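Local coordinates for folylpolyglutamate synthase protein FOLC (Mycobacterium tuberculosis, PDB 2VOS) that probably adds L-glutamate to dihydropteroate and to tetrahydrofolate in ATP-dependent, magnesium-requiring ligation reactions of folate biosynthesis, and binds ADP, at residues A[402-407]-A[431-436]; A[62-67]-A[166-171]; A[287-292]-A[328-333]; A[22-27]-A[115-120]; A[341-346]-A[480-485]. All blocks are in the same frame, centred on the assembly; numbering follows the deposited sequence. Where two conformers were deposited one is given.

Interaction 1: residues A[402-407]-A[431-436]; sequences VVTHNG and RTAENL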
# COMPACT_ATOMS: atom_id res chain seq x y z
N VAL A 402 23.75 3.42 2.33
CA VAL A 402 24.12 4.26 1.18
C VAL A 402 22.89 5.10 0.88
O VAL A 402 21.84 4.54 0.56
CB VAL A 402 24.40 3.37 -0.08
CG1 VAL A 402 24.95 4.25 -1.24
CG2 VAL A 402 25.39 2.24 0.29
N VAL A 403 23.01 6.41 0.99
CA VAL A 403 21.90 7.32 0.73
C VAL A 403 22.00 7.86 -0.67
O VAL A 403 23.09 8.10 -1.19
CB VAL A 403 21.84 8.48 1.75
CG1 VAL A 403 21.64 7.95 3.17
CG2 VAL A 403 23.09 9.26 1.72
N THR A 404 20.85 8.01 -1.33
CA THR A 404 20.83 8.42 -2.70
C THR A 404 19.51 9.16 -2.99
O THR A 404 18.84 9.63 -2.07
CB THR A 404 21.09 7.18 -3.66
OG1 THR A 404 21.23 7.63 -5.01
CG2 THR A 404 19.98 6.16 -3.60
N HIS A 405 19.18 9.29 -4.27
CA HIS A 405 18.01 10.05 -4.74
C HIS A 405 17.30 9.10 -5.70
O HIS A 405 17.94 8.61 -6.63
CB HIS A 405 18.49 11.28 -5.53
CG HIS A 405 17.41 12.24 -5.91
ND1 HIS A 405 16.42 11.92 -6.82
CD2 HIS A 405 17.17 13.52 -5.52
CE1 HIS A 405 15.60 12.95 -6.96
NE2 HIS A 405 16.05 13.94 -6.19
N ASN A 406 16.01 8.86 -5.50
CA ASN A 406 15.31 7.84 -6.29
C ASN A 406 14.73 8.37 -7.59
O ASN A 406 13.97 7.65 -8.28
CB ASN A 406 14.20 7.22 -5.48
CG ASN A 406 13.16 8.27 -5.00
OD1 ASN A 406 13.04 9.37 -5.56
ND2 ASN A 406 12.39 7.90 -3.97
N GLY A 407 15.04 9.64 -7.90
CA GLY A 407 14.53 10.23 -9.12
C GLY A 407 13.20 10.97 -8.98
O GLY A 407 12.75 11.61 -9.92
N ARG A 431 27.31 6.26 3.37
CA ARG A 431 27.92 6.59 2.09
C ARG A 431 26.88 7.22 1.20
O ARG A 431 25.67 7.11 1.48
CB ARG A 431 28.54 5.33 1.49
CG ARG A 431 29.84 5.00 2.24
CD ARG A 431 30.56 3.77 1.65
NE ARG A 431 31.84 3.42 2.31
CZ ARG A 431 31.97 3.08 3.60
NH1 ARG A 431 30.91 3.07 4.43
NH2 ARG A 431 33.16 2.74 4.07
N THR A 432 27.31 7.87 0.13
CA THR A 432 26.37 8.53 -0.77
C THR A 432 26.58 8.05 -2.20
O THR A 432 27.66 7.59 -2.56
CB THR A 432 26.57 10.09 -0.77
OG1 THR A 432 27.86 10.38 -1.28
CG2 THR A 432 26.38 10.72 0.62
N ALA A 433 25.56 8.16 -3.03
CA ALA A 433 25.71 7.84 -4.44
C ALA A 433 24.69 8.70 -5.19
O ALA A 433 23.59 8.93 -4.69
CB ALA A 433 25.45 6.32 -4.71
N GLU A 434 25.06 9.15 -6.39
CA GLU A 434 24.25 10.11 -7.14
C GLU A 434 22.93 9.53 -7.59
O GLU A 434 21.94 10.28 -7.76
CB GLU A 434 25.01 10.64 -8.36
CG GLU A 434 26.32 11.42 -8.02
CD GLU A 434 26.96 12.09 -9.26
OE1 GLU A 434 26.25 12.30 -10.29
OE2 GLU A 434 28.18 12.41 -9.22
N ASN A 435 22.88 8.21 -7.82
CA ASN A 435 21.65 7.60 -8.27
C ASN A 435 21.56 6.16 -7.78
O ASN A 435 22.53 5.58 -7.24
CB ASN A 435 21.54 7.67 -9.80
CG ASN A 435 22.66 6.93 -10.49
OD1 ASN A 435 22.88 5.75 -10.23
ND2 ASN A 435 23.39 7.62 -11.34
N LEU A 436 20.38 5.59 -7.95
CA LEU A 436 20.08 4.30 -7.41
C LEU A 436 20.96 3.18 -7.93
O LEU A 436 21.35 2.27 -7.16
CB LEU A 436 18.59 4.00 -7.70
CG LEU A 436 18.08 2.77 -7.01
CD1 LEU A 436 18.21 2.93 -5.50
CD2 LEU A 436 16.58 2.50 -7.39
O HOH W 1 18.00 7.04 -8.95

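Interaction 2: residues A[62-67]-A[166-171]; sequences RSYPSI and APVDVA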
# COMPACT_ATOMS: atom_id res chain seq x y z
N ARG A 62 -21.40 2.88 -8.51
CA ARG A 62 -22.50 2.33 -7.72
C ARG A 62 -23.07 1.03 -8.30
O ARG A 62 -24.07 0.52 -7.76
CB ARG A 62 -23.63 3.39 -7.54
CG ARG A 62 -23.08 4.60 -6.72
CD ARG A 62 -24.15 5.54 -6.16
NE ARG A 62 -23.48 6.68 -5.53
CZ ARG A 62 -23.02 6.67 -4.27
NH1 ARG A 62 -22.39 7.74 -3.79
NH2 ARG A 62 -23.21 5.60 -3.51
N SER A 63 -22.42 0.46 -9.34
CA SER A 63 -23.03 -0.72 -10.00
C SER A 63 -22.37 -2.05 -9.54
O SER A 63 -22.76 -3.11 -10.03
CB SER A 63 -22.93 -0.62 -11.54
OG SER A 63 -21.54 -0.56 -11.98
N TYR A 64 -21.52 -2.00 -8.52
CA TYR A 64 -20.99 -3.20 -7.89
C TYR A 64 -20.75 -2.76 -6.48
O TYR A 64 -20.60 -1.57 -6.20
CB TYR A 64 -19.65 -3.64 -8.55
CG TYR A 64 -18.82 -2.43 -8.99
CD1 TYR A 64 -18.05 -1.70 -8.08
CD2 TYR A 64 -18.84 -2.01 -10.29
CE1 TYR A 64 -17.33 -0.56 -8.47
CE2 TYR A 64 -18.11 -0.89 -10.72
CZ TYR A 64 -17.40 -0.17 -9.82
OH TYR A 64 -16.71 0.88 -10.31
N PRO A 65 -20.71 -3.71 -5.56
CA PRO A 65 -20.36 -3.41 -4.16
C PRO A 65 -18.85 -3.36 -4.02
O PRO A 65 -18.16 -3.99 -4.86
CB PRO A 65 -20.89 -4.64 -3.41
CG PRO A 65 -20.68 -5.75 -4.39
CD PRO A 65 -21.08 -5.12 -5.77
N SER A 66 -18.34 -2.62 -3.03
CA SER A 66 -16.90 -2.46 -2.83
C SER A 66 -16.52 -2.77 -1.40
O SER A 66 -17.32 -2.63 -0.47
CB SER A 66 -16.45 -0.98 -3.04
OG SER A 66 -16.57 -0.53 -4.41
N ILE A 67 -15.25 -3.12 -1.22
CA ILE A 67 -14.66 -3.16 0.09
C ILE A 67 -13.57 -2.07 0.05
O ILE A 67 -12.72 -2.06 -0.87
CB ILE A 67 -13.98 -4.56 0.31
CG1 ILE A 67 -15.05 -5.67 0.25
CG2 ILE A 67 -13.16 -4.60 1.62
CD1 ILE A 67 -14.40 -7.07 0.01
N ALA A 166 -15.87 -4.16 -17.18
CA ALA A 166 -15.35 -5.56 -17.19
C ALA A 166 -16.41 -6.64 -17.43
O ALA A 166 -16.22 -7.51 -18.33
CB ALA A 166 -14.53 -5.87 -15.89
N PRO A 167 -17.48 -6.69 -16.60
CA PRO A 167 -17.70 -6.03 -15.33
C PRO A 167 -17.18 -6.91 -14.22
O PRO A 167 -16.89 -8.05 -14.46
CB PRO A 167 -19.24 -5.99 -15.22
CG PRO A 167 -19.70 -7.19 -15.94
CD PRO A 167 -18.63 -7.54 -16.98
N VAL A 168 -17.10 -6.40 -13.01
CA VAL A 168 -16.63 -7.18 -11.88
C VAL A 168 -17.82 -7.56 -10.97
O VAL A 168 -18.93 -7.02 -11.12
CB VAL A 168 -15.58 -6.39 -11.05
CG1 VAL A 168 -14.39 -5.94 -11.96
CG2 VAL A 168 -16.20 -5.18 -10.38
N ASP A 169 -17.62 -8.53 -10.07
CA ASP A 169 -18.61 -8.85 -9.02
C ASP A 169 -18.36 -7.98 -7.76
O ASP A 169 -19.30 -7.62 -7.03
CB ASP A 169 -18.49 -10.33 -8.59
CG ASP A 169 -18.86 -11.26 -9.66
OD1 ASP A 169 -19.82 -10.93 -10.37
OD2 ASP A 169 -18.19 -12.32 -9.80
N VAL A 170 -17.10 -7.67 -7.49
CA VAL A 170 -16.70 -6.95 -6.27
C VAL A 170 -15.50 -6.08 -6.56
O VAL A 170 -14.51 -6.50 -7.22
CB VAL A 170 -16.22 -7.93 -5.11
CG1 VAL A 170 -16.06 -7.11 -3.80
CG2 VAL A 170 -17.24 -9.12 -4.92
N ALA A 171 -15.53 -4.84 -6.05
CA ALA A 171 -14.34 -4.00 -6.21
C ALA A 171 -13.63 -3.86 -4.86
O ALA A 171 -14.29 -3.75 -3.80
CB ALA A 171 -14.71 -2.63 -6.74

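Interaction 3: residues A[287-292]-A[328-333]; sequences SDIYLP and AGFAAV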
# COMPACT_ATOMS: atom_id res chain seq x y z
N SER A 287 -7.03 -22.87 10.04
CA SER A 287 -5.68 -23.40 10.40
C SER A 287 -4.77 -23.65 9.21
O SER A 287 -5.25 -23.78 8.12
CB SER A 287 -5.85 -24.73 11.14
OG SER A 287 -6.67 -24.51 12.29
N ASP A 288 -3.46 -23.78 9.44
CA ASP A 288 -2.49 -24.11 8.40
C ASP A 288 -2.57 -23.17 7.21
O ASP A 288 -2.53 -23.61 6.06
CB ASP A 288 -2.66 -25.55 7.90
CG ASP A 288 -1.34 -26.13 7.21
OD1 ASP A 288 -0.18 -25.73 7.62
OD2 ASP A 288 -1.46 -27.03 6.27
N ILE A 289 -2.72 -21.89 7.48
CA ILE A 289 -2.66 -20.91 6.44
C ILE A 289 -1.19 -20.60 6.11
O ILE A 289 -0.48 -20.04 6.96
CB ILE A 289 -3.37 -19.66 6.84
CG1 ILE A 289 -4.88 -19.95 6.92
CG2 ILE A 289 -3.12 -18.55 5.77
CD1 ILE A 289 -5.65 -18.88 7.65
N TYR A 290 -0.74 -20.97 4.92
CA TYR A 290 0.58 -20.56 4.49
C TYR A 290 0.48 -19.23 3.78
O TYR A 290 -0.29 -19.09 2.81
CB TYR A 290 1.23 -21.63 3.59
CG TYR A 290 2.57 -21.13 3.04
CD1 TYR A 290 3.72 -21.10 3.83
CD2 TYR A 290 2.68 -20.71 1.72
CE1 TYR A 290 4.96 -20.64 3.32
CE2 TYR A 290 3.96 -20.21 1.18
CZ TYR A 290 5.06 -20.18 2.01
OH TYR A 290 6.30 -19.76 1.53
N LEU A 291 1.23 -18.23 4.27
CA LEU A 291 1.22 -16.91 3.61
C LEU A 291 2.64 -16.69 3.08
O LEU A 291 3.58 -16.67 3.89
CB LEU A 291 0.89 -15.85 4.66
CG LEU A 291 0.85 -14.41 4.09
CD1 LEU A 291 -0.36 -14.22 3.18
CD2 LEU A 291 0.81 -13.44 5.24
N PRO A 292 2.82 -16.56 1.75
CA PRO A 292 4.20 -16.41 1.28
C PRO A 292 4.76 -14.94 1.41
O PRO A 292 5.27 -14.38 0.42
CB PRO A 292 4.12 -16.83 -0.18
CG PRO A 292 2.72 -16.31 -0.63
CD PRO A 292 1.84 -16.52 0.66
N ALA A 328 -6.14 -21.36 -0.01
CA ALA A 328 -5.72 -21.09 -1.43
C ALA A 328 -5.57 -19.59 -1.73
O ALA A 328 -4.62 -19.20 -2.45
CB ALA A 328 -6.68 -21.79 -2.43
N GLY A 329 -6.45 -18.72 -1.20
CA GLY A 329 -6.34 -17.30 -1.46
C GLY A 329 -5.09 -16.72 -0.83
O GLY A 329 -4.31 -15.98 -1.47
N PHE A 330 -4.85 -17.08 0.42
CA PHE A 330 -3.63 -16.58 1.09
C PHE A 330 -2.35 -17.08 0.43
O PHE A 330 -1.40 -16.31 0.27
CB PHE A 330 -3.65 -16.93 2.58
CG PHE A 330 -4.46 -15.97 3.37
CD1 PHE A 330 -4.20 -14.61 3.29
CD2 PHE A 330 -5.52 -16.42 4.20
CE1 PHE A 330 -4.97 -13.67 4.01
CE2 PHE A 330 -6.27 -15.49 4.97
CZ PHE A 330 -5.96 -14.13 4.89
N ALA A 331 -2.34 -18.35 -0.01
CA ALA A 331 -1.20 -18.89 -0.66
C ALA A 331 -0.92 -18.18 -1.96
O ALA A 331 0.23 -18.19 -2.42
CB ALA A 331 -1.35 -20.38 -0.91
N ALA A 332 -1.94 -17.60 -2.57
CA ALA A 332 -1.70 -16.94 -3.84
C ALA A 332 -1.35 -15.44 -3.68
O ALA A 332 -1.10 -14.77 -4.68
CB ALA A 332 -2.94 -17.06 -4.72
N VAL A 333 -1.31 -14.92 -2.45
CA VAL A 333 -1.08 -13.47 -2.25
C VAL A 333 0.29 -13.08 -2.74
O VAL A 333 1.26 -13.77 -2.41
CB VAL A 333 -1.09 -13.14 -0.71
CG1 VAL A 333 -0.53 -11.73 -0.43
CG2 VAL A 333 -2.52 -13.29 -0.20
O HOH W 2 4.34 -13.43 -2.15

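Interaction 4: residues A[22-27]-A[115-120]; sequences DEIASL and ISPAQY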
# COMPACT_ATOMS: atom_id res chain seq x y z
N ASP A 22 4.17 0.32 -29.08
CA ASP A 22 3.15 1.42 -29.26
C ASP A 22 2.05 1.48 -28.21
O ASP A 22 1.46 2.54 -27.97
CB ASP A 22 2.46 1.37 -30.61
CG ASP A 22 1.51 2.58 -30.85
OD1 ASP A 22 1.98 3.69 -31.28
OD2 ASP A 22 0.29 2.43 -30.62
N GLU A 23 1.72 0.31 -27.65
CA GLU A 23 0.87 0.20 -26.48
C GLU A 23 1.57 0.98 -25.37
O GLU A 23 0.97 1.85 -24.77
CB GLU A 23 0.69 -1.30 -26.11
CG GLU A 23 0.19 -1.57 -24.72
CD GLU A 23 -0.08 -3.07 -24.42
OE1 GLU A 23 0.89 -3.90 -24.48
OE2 GLU A 23 -1.26 -3.40 -24.15
N ILE A 24 2.85 0.67 -25.11
CA ILE A 24 3.65 1.36 -24.08
C ILE A 24 3.77 2.84 -24.42
O ILE A 24 3.78 3.70 -23.54
CB ILE A 24 5.13 0.85 -23.98
CG1 ILE A 24 5.23 -0.68 -23.77
CG2 ILE A 24 5.87 1.61 -22.88
CD1 ILE A 24 4.67 -1.15 -22.44
N ALA A 25 3.91 3.13 -25.69
CA ALA A 25 4.09 4.50 -26.08
C ALA A 25 2.80 5.29 -25.83
O ALA A 25 2.86 6.42 -25.31
CB ALA A 25 4.50 4.59 -27.54
N SER A 26 1.65 4.71 -26.19
CA SER A 26 0.35 5.35 -25.91
C SER A 26 0.20 5.56 -24.43
O SER A 26 -0.23 6.60 -23.99
CB SER A 26 -0.85 4.55 -26.46
OG SER A 26 -0.81 4.51 -27.89
N LEU A 27 0.55 4.56 -23.63
CA LEU A 27 0.48 4.74 -22.19
C LEU A 27 1.31 5.94 -21.74
O LEU A 27 0.88 6.73 -20.91
CB LEU A 27 0.93 3.47 -21.49
CG LEU A 27 0.79 3.63 -19.99
CD1 LEU A 27 0.17 2.45 -19.34
CD2 LEU A 27 2.13 3.84 -19.40
N ILE A 115 -4.42 -4.30 -15.48
CA ILE A 115 -4.86 -4.25 -16.88
C ILE A 115 -3.68 -3.96 -17.81
O ILE A 115 -2.60 -3.57 -17.36
CB ILE A 115 -5.96 -3.17 -17.11
CG1 ILE A 115 -5.43 -1.76 -16.80
CG2 ILE A 115 -7.22 -3.52 -16.27
CD1 ILE A 115 -6.45 -0.68 -17.04
N SER A 116 -3.85 -4.17 -19.11
CA SER A 116 -2.71 -3.91 -20.04
C SER A 116 -2.58 -2.43 -20.34
O SER A 116 -3.51 -1.62 -20.11
CB SER A 116 -2.92 -4.69 -21.35
OG SER A 116 -4.07 -4.10 -21.98
N PRO A 117 -1.41 -2.02 -20.82
CA PRO A 117 -1.30 -0.64 -21.21
C PRO A 117 -2.43 -0.23 -22.23
O PRO A 117 -2.95 0.85 -22.18
CB PRO A 117 0.11 -0.59 -21.87
CG PRO A 117 0.91 -1.64 -21.01
CD PRO A 117 -0.14 -2.77 -20.95
N ALA A 118 -2.79 -1.11 -23.16
CA ALA A 118 -3.82 -0.76 -24.14
C ALA A 118 -5.21 -0.47 -23.45
O ALA A 118 -5.91 0.49 -23.75
CB ALA A 118 -3.90 -1.91 -25.19
N GLN A 119 -5.57 -1.30 -22.49
CA GLN A 119 -6.82 -1.14 -21.79
C GLN A 119 -6.77 0.12 -20.97
O GLN A 119 -7.82 0.75 -20.76
CB GLN A 119 -7.02 -2.31 -20.85
CG GLN A 119 -7.62 -3.54 -21.54
CD GLN A 119 -7.23 -4.92 -20.94
OE1 GLN A 119 -6.51 -5.06 -19.92
NE2 GLN A 119 -7.70 -5.95 -21.61
N TYR A 120 -5.58 0.47 -20.42
CA TYR A 120 -5.46 1.66 -19.54
C TYR A 120 -5.73 2.89 -20.39
O TYR A 120 -6.49 3.80 -20.00
CB TYR A 120 -4.07 1.68 -18.92
CG TYR A 120 -3.69 2.87 -18.05
CD1 TYR A 120 -3.85 2.82 -16.66
CD2 TYR A 120 -3.12 4.03 -18.59
CE1 TYR A 120 -3.48 3.91 -15.83
CE2 TYR A 120 -2.73 5.15 -17.72
CZ TYR A 120 -2.91 5.05 -16.36
OH TYR A 120 -2.53 6.07 -15.49

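Interaction 5: residues A[341-346]-A[480-485]; sequences RMRSAP and TLFGRD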
# COMPACT_ATOMS: atom_id res chain seq x y z
N ARG A 341 12.09 -10.19 -2.07
CA ARG A 341 13.47 -10.56 -2.41
C ARG A 341 13.67 -10.56 -3.89
O ARG A 341 12.94 -11.27 -4.61
CB ARG A 341 13.71 -11.99 -1.95
CG ARG A 341 14.24 -12.10 -0.56
CD ARG A 341 15.00 -13.46 -0.35
NE ARG A 341 14.30 -14.65 -0.85
CZ ARG A 341 14.88 -15.84 -1.07
NH1 ARG A 341 16.18 -16.03 -0.77
NH2 ARG A 341 14.16 -16.85 -1.55
N MSE A 342 14.67 -9.80 -4.34
CA MSE A 342 15.02 -9.72 -5.75
C MSE A 342 16.01 -10.82 -6.14
O MSE A 342 16.04 -11.21 -7.32
CB MSE A 342 15.68 -8.36 -6.12
CG MSE A 342 14.80 -7.14 -5.94
SE MSE A 342 13.33 -7.15 -7.17
CE MSE A 342 12.01 -8.04 -6.02
N ARG A 343 16.82 -11.28 -5.19
CA ARG A 343 17.75 -12.36 -5.47
C ARG A 343 18.37 -12.82 -4.14
O ARG A 343 18.10 -12.21 -3.10
CB ARG A 343 18.90 -11.86 -6.36
CG ARG A 343 19.75 -10.71 -5.69
CD ARG A 343 21.14 -10.43 -6.41
NE ARG A 343 21.92 -11.66 -6.33
CZ ARG A 343 22.15 -12.46 -7.35
NH1 ARG A 343 21.73 -12.07 -8.56
NH2 ARG A 343 22.86 -13.59 -7.17
N SER A 344 19.20 -13.86 -4.18
CA SER A 344 19.92 -14.31 -2.98
C SER A 344 21.42 -14.32 -3.40
O SER A 344 21.70 -14.17 -4.60
CB SER A 344 19.40 -15.69 -2.54
OG SER A 344 19.71 -16.76 -3.45
N ALA A 345 22.35 -14.47 -2.43
CA ALA A 345 23.80 -14.49 -2.73
C ALA A 345 24.29 -13.33 -3.60
O ALA A 345 24.71 -13.55 -4.73
CB ALA A 345 24.20 -15.77 -3.37
N PRO A 346 24.26 -12.10 -3.10
CA PRO A 346 23.77 -11.66 -1.79
C PRO A 346 22.25 -11.54 -1.90
O PRO A 346 21.72 -11.39 -3.01
CB PRO A 346 24.38 -10.26 -1.66
CG PRO A 346 24.39 -9.74 -3.08
CD PRO A 346 24.76 -10.97 -3.93
N THR A 480 12.22 -2.28 -11.12
CA THR A 480 12.43 -2.15 -12.55
C THR A 480 13.91 -2.43 -12.93
O THR A 480 14.19 -3.12 -13.90
CB THR A 480 12.00 -0.75 -12.99
OG1 THR A 480 10.56 -0.63 -12.89
CG2 THR A 480 12.46 -0.44 -14.42
N LEU A 481 14.86 -1.92 -12.16
CA LEU A 481 16.26 -2.27 -12.35
C LEU A 481 16.51 -3.78 -12.32
O LEU A 481 17.36 -4.29 -13.06
CB LEU A 481 17.16 -1.59 -11.30
CG LEU A 481 17.26 -0.05 -11.44
CD1 LEU A 481 18.14 0.53 -10.31
CD2 LEU A 481 17.77 0.36 -12.88
N PHE A 482 15.79 -4.50 -11.46
CA PHE A 482 15.96 -5.94 -11.36
C PHE A 482 15.12 -6.70 -12.38
O PHE A 482 15.07 -7.91 -12.36
CB PHE A 482 15.64 -6.39 -9.91
CG PHE A 482 16.83 -6.23 -9.00
CD1 PHE A 482 17.79 -7.21 -8.97
CD2 PHE A 482 16.99 -5.09 -8.20
CE1 PHE A 482 18.86 -7.10 -8.19
CE2 PHE A 482 18.06 -4.97 -7.42
CZ PHE A 482 19.03 -5.97 -7.42
N GLY A 483 14.44 -5.96 -13.26
CA GLY A 483 13.79 -6.54 -14.42
C GLY A 483 12.43 -7.21 -14.17
O GLY A 483 12.04 -8.07 -15.01
N ARG A 484 11.75 -6.93 -13.05
CA ARG A 484 10.49 -7.62 -12.73
C ARG A 484 9.33 -6.89 -13.39
O ARG A 484 9.33 -5.65 -13.48
CB ARG A 484 10.27 -7.68 -11.21
CG ARG A 484 11.44 -8.24 -10.44
CD ARG A 484 11.69 -9.69 -10.72
NE ARG A 484 13.12 -10.07 -10.65
CZ ARG A 484 13.65 -10.79 -9.67
NH1 ARG A 484 12.89 -11.20 -8.67
NH2 ARG A 484 14.94 -11.10 -9.69
N ASP A 485 8.36 -7.63 -13.89
CA ASP A 485 7.20 -7.04 -14.56
C ASP A 485 6.26 -6.52 -13.49
O ASP A 485 6.14 -7.15 -12.47
CB ASP A 485 6.47 -8.13 -15.31
CG ASP A 485 7.24 -8.59 -16.54
OD1 ASP A 485 8.07 -7.79 -17.04
OD2 ASP A 485 7.00 -9.74 -16.96

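Interaction 1: residues A[402-407]-A[431-436]
Strands 400-403 and 430-432 run parallel and are joined by backbone hydrogen bonds. Val403 N donates to Arg431 O at 2.8 Å, nearly straight at 164° and in the plane of the carbonyl. Its carbonyl turns to the same strand: Ala433 N reaches Val403 O at 3.1 Å, almost along the C=O axis. Val403 thus grips the neighbouring strand with both its N and its O. The two strands and helix 414-425 between them form a beta-alpha-beta unit that ends on edge strand 430-432 of the sheet in the glutamate ligase part of the chain.

Where the pairing ends, a side chain takes over. Thr404 turns OG1 anti to its backbone N (chi1 -173°), which brings the hydroxyl to Ala433 O at 2.7 Å; it donates from above the carbonyl plane. Past the strand ends a water donates to His405 O at 2.8 Å and accepts from Leu436 N at 3.0 Å.

The apolar contacts split between the two faces. Val402 CG1 lies 4.1 Å from Ala433 CB on the side lined by helix 436-451, while Val403 CG2 meets Thr432 CG2 at 3.8 Å on the side covered by helix 414-425. Beyond the strand, Thr404 CG2 crosses Leu436 CD1 at about a right angle.

Asn435 N-caps the helix that Leu436 opens, its OD1 bonded to Asp438 N. Strand pairing therefore passes straight into a helix start, with a threonine hydroxyl serving Ala433 O and a water serving His405 O and Leu436 N after the ladder has stopped.

Interaction 2: residues A[62-67]-A[166-171]
Tyr64 lays its ring obliquely against two small side chains of the partner segment, Val168 and Ala171. Its CG lies 4.0 Å from Val168 CG2, and further along the ring CD1 comes to 3.7 Å from Ala171 CB. The motif is a pair of neighbouring parallel strands, 66-70 and 170-174, in the central sheet of the P-loop-type ATP-binding domain shared with the Mur ligases; the contact sits where both strands begin. CG of Tyr64 occupies the crowded position between its backbone N and carbonyl carbon (chi1 35°), and this turns the ring toward Val168 and Ala171. At the far end the hydroxyl is bonded to Phe160 O of helix 151-165, so the ring bridges from the start of strand 66-70 to the helix that precedes strand 170-174.

Beside the ring, the strands are stitched by two hydrogen bonds around Ala171. Its N donates to Pro65 O at 3.0 Å, almost straight at 170° and in the carbonyl plane. Its O in turn receives Ile67 N at 2.8 Å, close to the C=O axis. Ser66, between the two bonded residues, pairs with Ala171 and sends its side chain to the same face of the sheet, where Ser66 OG rests 3.6 Å from Ala171 CB. Phe163 of helix 151-165 also packs on Ala171 there.

Across the sheet, Phe312 of helix 296-312 touches Pro65, Ile67 and Val170. The side chains of the last two cross obliquely, with Ile67 CD1 4.2 Å from Val170 CG1.

Interaction 3: residues A[287-292]-A[328-333]
Phe330 projects from the last turn of helix 323-331 toward strand 284-291, its CG anti to the carbonyl carbon and beside the backbone N (chi1 -82°). The first atom out, CB, meets Ile289 CG2 at 3.6 Å. That methyl remains the partner along one flank of the ring: it sits near CG, then 3.6 Å from CD2. On the other flank CD1 faces Leu291 CD1 at 3.9 Å. Both aliphatic groups approach obliquely and from the same side of the ring, Ile289 toward CD2 and Leu291 toward CD1. Further out, the ring packs against Leu85 of helix 75-88 and against Ala302 and Leu306 of helix 296-312.

This is a helix end docked on the outer strand of a three-stranded antiparallel sheet, 264-291. No direct hydrogen bond joins the two segments; the contact is made by apolar packing.

Leu291 CD1 does double duty, since it also comes within 4.1 Å of Val333 CB; its CG lies anti to the backbone N (chi1 -180°), and both Leu291 and Val333 lean on Met81 of helix 75-88. Next along the chain, the ring of Pro292 fits against carbonyls at and just past the helix end, with CD 3.3 Å from Phe330 O and CG 3.4 Å from Val333 O. A water links the two segments, donating to Pro292 O at 2.9 Å and to Val333 O.

Interaction 4: residues A[22-27]-A[115-120]
Asp22 O is the best-held polar atom, gripped twice from one turn ahead: Ser26 N donates to it at 2.8 Å and Ser26 OG at 3.0 Å, the hydroxyl arriving in the carbonyl plane. These two bonds tie down the first turn of helix 23-34, at the start of the modelled chain.

From that turn Glu23 reaches across to the start of helix 117-140. With CG anti to the backbone N (chi1 162°) and the chain extended beyond it, the side chain crosses that of Pro117 obliquely. Glu23 OE2 then accepts Ala118 N at 2.9 Å through its anti lone pair, the one away from OE1.

The same helix start is closed by a capping box. Ser116 OG takes Gln119 N at 3.2 Å, and Gln119 OE1 takes Ser116 N at 2.9 Å in a nearly straight bond of 173°, although the donor stands above the plane of the amide carbonyl.

Below this polar layer, Leu27 CD1 rests on Pro117 CB and approaches Tyr120 CD2 at 3.7 Å, leucine and tyrosine crossing at about a right angle. Tyr120 OH goes on to bond Glu31 further along helix 23-34, while its ring packs on Leu155 and Met158 of helix 151-165.

Glu23 adds a carboxylate, bonded to Ala118 N, to the capped N terminus of helix 117-140; this puts negative charge where the helix dipole would welcome it, which would be expected to favour the ionised form of Glu23.

Interaction 5: residues A[341-346]-A[480-485]
Met342, a selenomethionine in this crystal, is the residue that both partners touch. Its CB lies over one face of the Phe482 ring, 3.8 Å from the centroid and 15° off the normal, a CH-pi contact. SE, further along a chain bent at chi2 and chi3, stands oblique to the same ring in a Met-aromatic contact and packs 3.7 Å from Phe482 CB. It also lies over one face of the Arg484 guanidinium, toward its rim. The polar link is short: in one of the two conformers modelled for Arg484, its NH2 donates to Met342 O at 2.6 Å, in the carbonyl plane but bent to 133° at the hydrogen.

These partners come from the C-terminal end of helix 472-481, closed by a Schellman motif. Gly483 takes a positive phi of 79°, and its N returns to Thr480 O at 2.9 Å, so that Phe482 and Arg484 both face edge strand 340-343 of the C-terminal sheet. A weak bond from Arg484 NE to Phe482 O steadies the arginine.

Outside this shell, Met342 packs on Ile350 of strand 347-350, and Phe482 touches Ile468 of strand 464-469. Arg343 folds back over the following turn, where its NH2 bonds Ala345 O at 3.1 Å. Beyond the helix end, Gln102 NE2 holds Thr480 OG1 and Arg484 O.

Overall arrangement
Starting from the N terminus, helix 23-34 meets helix 117-140 in interaction 4. Interaction 2 opens at 62-67, inside that loop, and closes at 166-171, beyond it, so the two cross, one packing helix 23-34 on helix 117-140, the other pairing strands of the central sheet. Interaction 3 follows in series, joining the three-stranded sheet to helix 323-331, which strand 340-343 follows in the chain. Interaction 5 runs from that edge strand to near the chain's end, and interaction 1 falls within that span, pairing strands at the sheet's other edge. Interactions 1 and 5 touch where Leu436 packs on Leu481, while interactions 1 and 2 lie about 42 Å apart between centres.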